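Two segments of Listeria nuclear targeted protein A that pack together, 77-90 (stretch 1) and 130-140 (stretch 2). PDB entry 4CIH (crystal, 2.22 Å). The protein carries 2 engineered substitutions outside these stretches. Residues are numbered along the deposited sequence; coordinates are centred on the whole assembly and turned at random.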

# COMPACT_ATOMS: atom_id res chain seq x y z
N ALA A 77 1.58 -12.16 19.01
CA ALA A 77 1.07 -10.79 19.07
C ALA A 77 1.63 -9.84 18.01
O ALA A 77 0.89 -9.06 17.42
CB ALA A 77 1.36 -10.20 20.46
N ASP A 78 2.94 -9.85 17.80
CA ASP A 78 3.57 -8.87 16.92
C ASP A 78 3.17 -9.11 15.47
O ASP A 78 3.09 -8.18 14.67
CB ASP A 78 5.08 -8.83 17.15
CG ASP A 78 5.43 -7.99 18.37
OD1 ASP A 78 4.56 -7.17 18.74
OD2 ASP A 78 6.52 -8.14 18.95
N THR A 79 2.81 -10.36 15.17
CA THR A 79 2.34 -10.69 13.81
C THR A 79 0.94 -10.21 13.38
O THR A 79 0.82 -9.45 12.42
CB THR A 79 2.58 -12.16 13.46
OG1 THR A 79 1.48 -12.69 12.70
CG2 THR A 79 2.81 -12.96 14.67
N GLU A 80 -0.14 -10.65 14.04
CA GLU A 80 -1.45 -10.20 13.59
C GLU A 80 -1.47 -8.70 13.62
O GLU A 80 -2.06 -8.08 12.72
CB GLU A 80 -2.62 -10.68 14.48
CG GLU A 80 -3.68 -9.58 14.76
CD GLU A 80 -4.80 -9.48 13.70
OE1 GLU A 80 -4.59 -9.90 12.56
OE2 GLU A 80 -5.92 -9.00 13.99
N ALA A 81 -0.92 -8.14 14.68
CA ALA A 81 -0.80 -6.70 14.87
C ALA A 81 -0.33 -6.10 13.58
O ALA A 81 -0.99 -5.20 13.05
CB ALA A 81 0.18 -6.40 15.99
N PHE A 82 0.76 -6.65 13.04
CA PHE A 82 1.38 -6.24 11.77
C PHE A 82 0.46 -6.39 10.56
O PHE A 82 0.41 -5.53 9.68
CB PHE A 82 2.67 -7.05 11.53
CG PHE A 82 3.10 -7.10 10.10
CD1 PHE A 82 3.60 -5.96 9.48
CD2 PHE A 82 3.00 -8.29 9.36
CE1 PHE A 82 3.95 -5.97 8.14
CE2 PHE A 82 3.39 -8.31 8.04
CZ PHE A 82 3.85 -7.15 7.43
N LYS A 83 -0.22 -7.54 10.49
CA LYS A 83 -1.15 -7.77 9.39
C LYS A 83 -2.25 -6.73 9.51
O LYS A 83 -2.70 -6.18 8.51
CB LYS A 83 -1.69 -9.22 9.46
CG LYS A 83 -2.95 -9.55 8.65
CD LYS A 83 -4.27 -9.38 9.39
CE LYS A 83 -5.46 -9.90 8.55
NZ LYS A 83 -6.11 -11.14 9.06
N LYS A 84 -2.69 -6.48 10.75
CA LYS A 84 -3.90 -5.69 11.03
C LYS A 84 -3.67 -4.28 10.58
O LYS A 84 -4.54 -3.66 9.96
CB LYS A 84 -4.21 -5.72 12.54
CG LYS A 84 -5.16 -4.62 12.98
CD LYS A 84 -5.58 -4.82 14.42
CE LYS A 84 -6.31 -3.60 14.92
NZ LYS A 84 -5.60 -3.08 16.13
N ILE A 85 -2.49 -3.77 10.89
CA ILE A 85 -2.05 -2.49 10.40
C ILE A 85 -1.75 -2.59 8.91
O ILE A 85 -2.36 -1.87 8.11
CB ILE A 85 -0.83 -1.97 11.18
CG1 ILE A 85 -0.45 -0.57 10.73
CG2 ILE A 85 0.36 -2.91 11.05
CD1 ILE A 85 -0.82 0.49 11.73
N PHE A 86 -0.84 -3.48 8.53
CA PHE A 86 -0.43 -3.57 7.12
C PHE A 86 -1.64 -3.66 6.19
O PHE A 86 -1.62 -3.13 5.10
CB PHE A 86 0.51 -4.75 6.95
CG PHE A 86 0.81 -5.11 5.52
CD1 PHE A 86 -0.14 -5.76 4.72
CD2 PHE A 86 2.07 -4.87 4.99
CE1 PHE A 86 0.15 -6.11 3.42
CE2 PHE A 86 2.37 -5.20 3.69
CZ PHE A 86 1.41 -5.82 2.90
N LYS A 87 -2.71 -4.28 6.65
CA LYS A 87 -3.94 -4.37 5.85
C LYS A 87 -4.52 -2.99 5.75
O LYS A 87 -4.91 -2.53 4.66
CB LYS A 87 -4.97 -5.37 6.42
CG LYS A 87 -5.48 -6.39 5.39
CD LYS A 87 -6.76 -7.17 5.79
CE LYS A 87 -7.75 -7.21 4.64
NZ LYS A 87 -9.18 -6.94 4.99
N GLU A 88 -4.54 -2.29 6.88
CA GLU A 88 -5.05 -0.92 6.89
C GLU A 88 -4.13 0.08 6.14
O GLU A 88 -4.62 0.92 5.40
CB GLU A 88 -5.29 -0.42 8.33
CG GLU A 88 -6.64 -0.70 9.02
CD GLU A 88 -6.39 -0.70 10.52
OE1 GLU A 88 -5.24 -0.32 10.82
OE2 GLU A 88 -7.23 -1.08 11.38
N TRP A 89 -2.82 0.01 6.40
CA TRP A 89 -1.75 0.83 5.75
C TRP A 89 -1.64 0.65 4.19
O TRP A 89 -1.65 1.64 3.45
CB TRP A 89 -0.42 0.48 6.45
CG TRP A 89 0.81 1.26 6.03
CD1 TRP A 89 1.26 2.42 6.57
CD2 TRP A 89 1.73 0.90 4.99
NE1 TRP A 89 2.39 2.83 5.91
CE2 TRP A 89 2.69 1.92 4.93
CE3 TRP A 89 1.83 -0.18 4.10
CZ2 TRP A 89 3.76 1.88 4.04
CZ3 TRP A 89 2.86 -0.20 3.21
CH2 TRP A 89 3.83 0.82 3.18
N SER A 90 -1.58 -0.59 3.73
CA SER A 90 -1.58 -0.93 2.27
C SER A 90 -2.83 -0.53 1.47
O SER A 90 -2.74 -0.03 0.33
CB SER A 90 -1.44 -2.42 2.16
OG SER A 90 -2.60 -3.01 2.74
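Stretch 2 (130-140) NKLQTALNNLK

Stretch 1 is helical throughout, from Ala 77 to Ser 90, and the helix runs on later in the chain. Stretch 2 enters already helical and stays so from Asn 130 to Leu 139; Lys 140 then leaves helical geometry with a positive phi of 78°. The two helices run roughly antiparallel, with 145° between their N-to-C directions (signed crossing angle -145°) and a closest axis approach of 9.2 Å. The register follows from this direction: CA of Asp 78 lies 6.4 Å from CA of Asn 138, CA of Phe 82 lies 5.3 Å from CA of Ala 135, and CA of Ile 85 lies 6.0 Å from CA of Leu 132. The tightest of these pairings falls at Ala 135, whose small side chain points toward stretch 1 and brings its CB to 4.1 Å from Phe 82 CA and 4.2 Å from Ile 85 CG2.

No hydrogen bond joins the stretches; the contact is mainly apolar and buries 548 Å², both sides summed. Phe 82 (chi1 t) presents one ring face to Leu 139, whose CD1 sits 3.8 Å from the ring centroid in a CH-pi contact, while Leu 132 CD2 meets the ring edge 4.0 Å from Phe 82 CE1. Leu 132, with the largest covered area of any residue here, extends in a t,t rotamer between Phe 82 and Trp 89. Its CD1 lies over a face of the indole, 3.3 Å from the centroid of the six-membered ring of Trp 89, a close CH-pi contact. Ile 85 packs beside it, CG1 4.2 Å from Leu 132 CB, and its CD1 comes within 3.0 Å of Lys 131 CB, although the end of that lysine leads away. At the other end, Asp 78 OD2 approaches Asn 138 CB at 3.7 Å.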

# COMPACT_ATOMS: atom_id res chain seq x y z
N ASN A 130 3.68 4.90 11.29
CA ASN A 130 4.37 4.77 12.56
C ASN A 130 4.12 3.42 13.18
O ASN A 130 5.01 2.82 13.79
CB ASN A 130 3.90 5.82 13.55
CG ASN A 130 4.82 7.00 13.65
OD1 ASN A 130 5.87 7.07 12.98
ND2 ASN A 130 4.43 7.97 14.46
N LYS A 131 2.90 2.95 13.08
CA LYS A 131 2.56 1.64 13.63
C LYS A 131 3.11 0.51 12.80
O LYS A 131 3.58 -0.52 13.34
CB LYS A 131 1.06 1.52 13.84
CG LYS A 131 0.59 2.21 15.11
CD LYS A 131 -0.78 1.74 15.61
CE LYS A 131 -0.95 2.07 17.09
NZ LYS A 131 -2.38 2.16 17.48
N LEU A 132 3.09 0.67 11.48
CA LEU A 132 3.60 -0.41 10.60
C LEU A 132 5.08 -0.55 10.85
O LEU A 132 5.62 -1.67 10.94
CB LEU A 132 3.38 -0.12 9.12
CG LEU A 132 3.52 -1.36 8.22
CD1 LEU A 132 3.41 -1.01 6.76
CD2 LEU A 132 4.85 -2.07 8.44
N GLN A 133 5.70 0.63 11.00
CA GLN A 133 7.12 0.80 11.17
C GLN A 133 7.57 0.22 12.49
O GLN A 133 8.54 -0.50 12.55
CB GLN A 133 7.48 2.29 11.12
CG GLN A 133 8.99 2.53 11.20
CD GLN A 133 9.79 1.62 10.24
OE1 GLN A 133 9.69 1.73 9.01
NE2 GLN A 133 10.54 0.69 10.81
N THR A 134 6.88 0.54 13.58
CA THR A 134 7.16 -0.21 14.81
C THR A 134 6.97 -1.70 14.53
O THR A 134 7.92 -2.49 14.58
CB THR A 134 6.32 0.30 15.99
OG1 THR A 134 6.72 1.65 16.28
CG2 THR A 134 6.52 -0.57 17.24
N ALA A 135 5.76 -2.05 14.14
CA ALA A 135 5.38 -3.42 13.77
C ALA A 135 6.43 -4.20 12.96
O ALA A 135 6.52 -5.43 13.08
CB ALA A 135 4.02 -3.41 13.03
N LEU A 136 7.17 -3.53 12.09
CA LEU A 136 8.25 -4.20 11.35
C LEU A 136 9.47 -4.36 12.28
O LEU A 136 10.07 -5.45 12.42
CB LEU A 136 8.61 -3.40 10.09
CG LEU A 136 7.75 -3.41 8.82
CD1 LEU A 136 7.85 -2.07 8.11
CD2 LEU A 136 8.11 -4.51 7.83
N ASN A 137 9.81 -3.26 12.94
CA ASN A 137 10.87 -3.27 13.95
C ASN A 137 10.61 -4.36 14.99
O ASN A 137 11.54 -4.98 15.50
CB ASN A 137 10.96 -1.90 14.67
CG ASN A 137 11.81 -0.90 13.92
OD1 ASN A 137 12.46 -1.23 12.94
ND2 ASN A 137 11.79 0.33 14.38
N ASN A 138 9.34 -4.58 15.31
CA ASN A 138 9.01 -5.56 16.34
C ASN A 138 9.15 -6.97 15.77
O ASN A 138 9.60 -7.90 16.45
CB ASN A 138 7.68 -5.24 17.05
CG ASN A 138 7.78 -4.01 17.95
OD1 ASN A 138 8.83 -3.38 18.03
ND2 ASN A 138 6.69 -3.67 18.65
N LEU A 139 8.87 -7.07 14.47
CA LEU A 139 9.07 -8.27 13.69
C LEU A 139 10.58 -8.46 13.49
O LEU A 139 11.08 -9.58 13.24
CB LEU A 139 8.35 -8.09 12.34
CG LEU A 139 6.83 -8.24 12.17
CD1 LEU A 139 6.55 -8.30 10.69
CD2 LEU A 139 6.26 -9.51 12.77
N LYS A 140 11.32 -7.36 13.60
CA LYS A 140 12.78 -7.41 13.51
C LYS A 140 13.19 -7.53 12.04
O LYS A 140 14.14 -8.23 11.69
CB LYS A 140 13.32 -8.55 14.37
CG LYS A 140 13.08 -8.36 15.87
CD LYS A 140 13.93 -9.31 16.69
CE LYS A 140 13.93 -8.94 18.15
NZ LYS A 140 13.59 -10.16 18.93